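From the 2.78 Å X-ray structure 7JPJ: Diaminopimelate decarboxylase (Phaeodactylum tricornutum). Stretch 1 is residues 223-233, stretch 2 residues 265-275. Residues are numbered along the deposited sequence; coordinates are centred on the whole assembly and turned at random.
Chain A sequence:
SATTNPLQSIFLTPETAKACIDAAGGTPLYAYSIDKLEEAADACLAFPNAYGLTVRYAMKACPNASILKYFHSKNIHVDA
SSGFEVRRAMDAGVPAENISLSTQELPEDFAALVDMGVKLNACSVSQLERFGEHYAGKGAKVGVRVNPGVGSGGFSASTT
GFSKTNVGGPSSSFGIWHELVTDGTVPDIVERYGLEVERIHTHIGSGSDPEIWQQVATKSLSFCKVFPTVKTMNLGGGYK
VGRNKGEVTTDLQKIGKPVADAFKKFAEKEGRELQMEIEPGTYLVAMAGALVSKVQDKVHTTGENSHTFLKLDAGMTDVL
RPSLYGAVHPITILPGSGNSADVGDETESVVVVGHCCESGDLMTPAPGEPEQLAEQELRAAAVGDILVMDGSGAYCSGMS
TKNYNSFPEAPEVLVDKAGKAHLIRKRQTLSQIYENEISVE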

# COMPACT_ATOMS: atom_id res chain seq x y z
N PHE A 223 18.81 -30.83 4.59
CA PHE A 223 17.58 -31.16 5.30
C PHE A 223 16.80 -32.28 4.62
O PHE A 223 15.95 -32.90 5.26
CB PHE A 223 16.71 -29.92 5.43
CG PHE A 223 17.34 -28.83 6.25
CD1 PHE A 223 17.47 -28.97 7.62
CD2 PHE A 223 17.82 -27.68 5.65
CE1 PHE A 223 18.06 -27.99 8.38
CE2 PHE A 223 18.41 -26.69 6.41
CZ PHE A 223 18.53 -26.84 7.77
N CYS A 224 17.08 -32.56 3.34
CA CYS A 224 16.42 -33.66 2.66
C CYS A 224 16.94 -35.02 3.10
O CYS A 224 16.26 -36.03 2.89
CB CYS A 224 16.56 -33.52 1.14
SG CYS A 224 15.78 -32.04 0.46
N LYS A 225 18.13 -35.08 3.70
CA LYS A 225 18.63 -36.34 4.22
C LYS A 225 18.12 -36.63 5.63
O LYS A 225 18.32 -37.75 6.13
CB LYS A 225 20.17 -36.35 4.21
CG LYS A 225 20.82 -35.72 5.42
CD LYS A 225 22.34 -35.73 5.30
CE LYS A 225 22.89 -37.15 5.25
NZ LYS A 225 24.37 -37.16 5.10
N VAL A 226 17.46 -35.67 6.27
CA VAL A 226 16.83 -35.93 7.56
C VAL A 226 15.59 -36.79 7.37
O VAL A 226 15.33 -37.72 8.15
CB VAL A 226 16.51 -34.61 8.28
CG1 VAL A 226 15.59 -34.85 9.48
CG2 VAL A 226 17.80 -33.93 8.72
N PHE A 227 14.80 -36.50 6.34
CA PHE A 227 13.61 -37.29 6.02
C PHE A 227 13.85 -38.06 4.73
O PHE A 227 13.77 -37.49 3.63
CB PHE A 227 12.39 -36.37 5.89
CG PHE A 227 12.23 -35.43 7.04
CD1 PHE A 227 11.69 -35.88 8.24
CD2 PHE A 227 12.62 -34.11 6.94
CE1 PHE A 227 11.54 -35.02 9.31
CE2 PHE A 227 12.48 -33.25 8.01
CZ PHE A 227 11.93 -33.71 9.20
N PRO A 228 14.14 -39.37 4.80
CA PRO A 228 14.48 -40.12 3.58
C PRO A 228 13.34 -40.23 2.59
O PRO A 228 13.59 -40.58 1.43
CB PRO A 228 14.89 -41.50 4.11
CG PRO A 228 15.18 -41.28 5.58
CD PRO A 228 14.25 -40.20 6.01
N THR A 229 12.11 -39.94 2.99
CA THR A 229 10.96 -40.03 2.10
C THR A 229 10.83 -38.82 1.17
O THR A 229 9.97 -38.84 0.29
CB THR A 229 9.67 -40.18 2.91
OG1 THR A 229 9.66 -39.21 3.97
CG2 THR A 229 9.58 -41.58 3.50
N VAL A 230 11.66 -37.79 1.34
CA VAL A 230 11.57 -36.60 0.51
C VAL A 230 12.02 -36.92 -0.91
O VAL A 230 13.06 -37.55 -1.13
CB VAL A 230 12.40 -35.45 1.10
CG1 VAL A 230 12.46 -34.27 0.14
CG2 VAL A 230 11.83 -35.02 2.44
N LYS A 231 11.22 -36.49 -1.89
CA LYS A 231 11.55 -36.68 -3.29
C LYS A 231 11.62 -35.37 -4.08
O LYS A 231 11.99 -35.41 -5.26
CB LYS A 231 10.53 -37.61 -3.96
CG LYS A 231 10.49 -39.00 -3.35
CD LYS A 231 9.29 -39.79 -3.83
CE LYS A 231 9.34 -41.23 -3.35
NZ LYS A 231 9.19 -42.19 -4.48
N THR A 232 11.29 -34.24 -3.46
CA THR A 232 11.25 -32.95 -4.14
C THR A 232 11.89 -31.89 -3.27
O THR A 232 11.69 -31.87 -2.05
CB THR A 232 9.81 -32.55 -4.48
OG1 THR A 232 9.23 -33.50 -5.38
CG2 THR A 232 9.77 -31.18 -5.14
N MET A 233 12.67 -31.01 -3.90
CA MET A 233 13.30 -29.87 -3.23
C MET A 233 12.81 -28.59 -3.90
O MET A 233 13.06 -28.38 -5.10
CB MET A 233 14.82 -29.98 -3.30
CG MET A 233 15.57 -28.73 -2.84
SD MET A 233 15.89 -28.68 -1.07
CE MET A 233 14.59 -27.59 -0.51
N LYS A 265 25.54 -33.99 -6.67
CA LYS A 265 26.38 -34.36 -5.54
C LYS A 265 25.55 -35.02 -4.43
O LYS A 265 26.06 -35.88 -3.71
CB LYS A 265 27.13 -33.14 -4.99
CG LYS A 265 28.28 -33.49 -4.06
CD LYS A 265 29.00 -32.24 -3.55
CE LYS A 265 30.16 -31.84 -4.46
NZ LYS A 265 29.84 -30.67 -5.33
N PHE A 266 24.29 -34.62 -4.29
CA PHE A 266 23.41 -35.27 -3.33
C PHE A 266 23.13 -36.71 -3.74
O PHE A 266 23.18 -37.62 -2.91
CB PHE A 266 22.11 -34.48 -3.19
CG PHE A 266 21.25 -34.92 -2.04
CD1 PHE A 266 21.52 -34.48 -0.75
CD2 PHE A 266 20.18 -35.77 -2.24
CE1 PHE A 266 20.73 -34.88 0.31
CE2 PHE A 266 19.39 -36.18 -1.18
CZ PHE A 266 19.67 -35.73 0.10
N ALA A 267 22.83 -36.92 -5.02
CA ALA A 267 22.59 -38.27 -5.52
C ALA A 267 23.85 -39.13 -5.50
O ALA A 267 23.75 -40.36 -5.50
CB ALA A 267 22.01 -38.22 -6.94
N GLU A 268 25.03 -38.51 -5.50
CA GLU A 268 26.26 -39.28 -5.38
C GLU A 268 26.58 -39.63 -3.93
O GLU A 268 27.14 -40.69 -3.66
CB GLU A 268 27.42 -38.53 -6.03
CG GLU A 268 27.70 -38.95 -7.47
CD GLU A 268 28.11 -37.79 -8.37
OE1 GLU A 268 28.95 -36.96 -7.96
OE2 GLU A 268 27.59 -37.71 -9.51
N LYS A 269 26.21 -38.76 -2.99
CA LYS A 269 26.44 -39.03 -1.57
C LYS A 269 25.28 -39.74 -0.90
O LYS A 269 25.49 -40.43 0.10
CB LYS A 269 26.74 -37.72 -0.82
CG LYS A 269 28.21 -37.27 -0.82
CD LYS A 269 28.91 -37.68 0.48
CE LYS A 269 30.42 -37.80 0.30
NZ LYS A 269 31.03 -38.87 1.15
N GLU A 270 24.05 -39.59 -1.42
CA GLU A 270 22.87 -40.19 -0.81
C GLU A 270 22.16 -41.21 -1.68
O GLU A 270 21.35 -41.98 -1.15
CB GLU A 270 21.86 -39.10 -0.42
CG GLU A 270 22.46 -37.95 0.38
CD GLU A 270 22.95 -38.38 1.74
OE1 GLU A 270 23.93 -37.78 2.24
OE2 GLU A 270 22.35 -39.31 2.32
N GLY A 271 22.42 -41.24 -2.98
CA GLY A 271 21.78 -42.20 -3.86
C GLY A 271 20.34 -41.88 -4.21
O GLY A 271 19.62 -42.77 -4.68
N ARG A 272 19.90 -40.65 -4.00
CA ARG A 272 18.53 -40.24 -4.27
C ARG A 272 18.53 -39.11 -5.29
O ARG A 272 19.22 -38.10 -5.11
CB ARG A 272 17.82 -39.80 -2.99
CG ARG A 272 17.50 -40.94 -2.03
CD ARG A 272 17.43 -40.45 -0.59
NE ARG A 272 16.57 -39.28 -0.45
CZ ARG A 272 16.55 -38.50 0.63
NH1 ARG A 272 17.33 -38.78 1.66
NH2 ARG A 272 15.74 -37.45 0.67
N GLU A 273 17.76 -39.29 -6.36
CA GLU A 273 17.63 -38.28 -7.41
C GLU A 273 16.37 -37.48 -7.15
O GLU A 273 15.25 -38.00 -7.27
CB GLU A 273 17.61 -38.95 -8.79
CG GLU A 273 18.85 -39.80 -9.06
CD GLU A 273 18.83 -40.46 -10.43
OE1 GLU A 273 17.88 -40.22 -11.20
OE2 GLU A 273 19.78 -41.23 -10.73
N LEU A 274 16.54 -36.21 -6.79
CA LEU A 274 15.45 -35.38 -6.29
C LEU A 274 14.90 -34.48 -7.38
O LEU A 274 15.65 -33.91 -8.18
CB LEU A 274 15.91 -34.52 -5.11
CG LEU A 274 16.37 -35.22 -3.83
CD1 LEU A 274 16.81 -34.19 -2.80
CD2 LEU A 274 15.26 -36.10 -3.26
N GLN A 275 13.57 -34.34 -7.40
CA GLN A 275 12.93 -33.34 -8.24
C GLN A 275 13.19 -31.94 -7.69
O GLN A 275 13.18 -31.73 -6.48
CB GLN A 275 11.43 -33.61 -8.32
CG GLN A 275 10.64 -32.55 -9.07
CD GLN A 275 10.40 -32.93 -10.51
OE1 GLN A 275 11.17 -33.71 -11.09
NE2 GLN A 275 9.35 -32.38 -11.11

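The two stretches meet as neighbouring strands at one end and through side chains at the other. Thr-232 and Gln-275 form a parallel bridge in which Gln-275 serves both ways: its N donates to Lys-231 O (2.9 Å), and its O accepts from Met-233 N (2.7 Å). Thr-232 CA also lies 3.3 Å from Gln-275 O, a CA-H...O contact of the kind common between strands. The end of the Gln-275 side chain leads away from stretch 1, and its NE2 is hydrogen-bonded elsewhere in the structure.

Before the bridge, stretch 1 turns through a type I turn, closed by Val-230 N to Phe-227 O at 3.1 Å, and the guanidinium of Arg-272 bonds to one carbonyl before the turn and one at its last residue. Arg-272 NH2 donates to Cys-224 O (2.7 Å) and to Val-230 O (3.2 Å), while Arg-272 NH1 adds a weak bond to Cys-224 O (3.2 Å). A planar guanidinium, with several N-H groups directed outward, suits this task: both acceptors lie at its edge, leaving one face to Pro-228 CA.

Beside this polar centre lie two apolar contacts. Cys-224 CB lies 4.0 Å from both Phe-266 CZ and Leu-274 CD1, a small side chain that lets two bulky ones approach it from the same side. Farther out, the long, exposed Lys-225 carries its NZ to Glu-270 OE1 (3.0 Å), where opposite charges form a salt bridge.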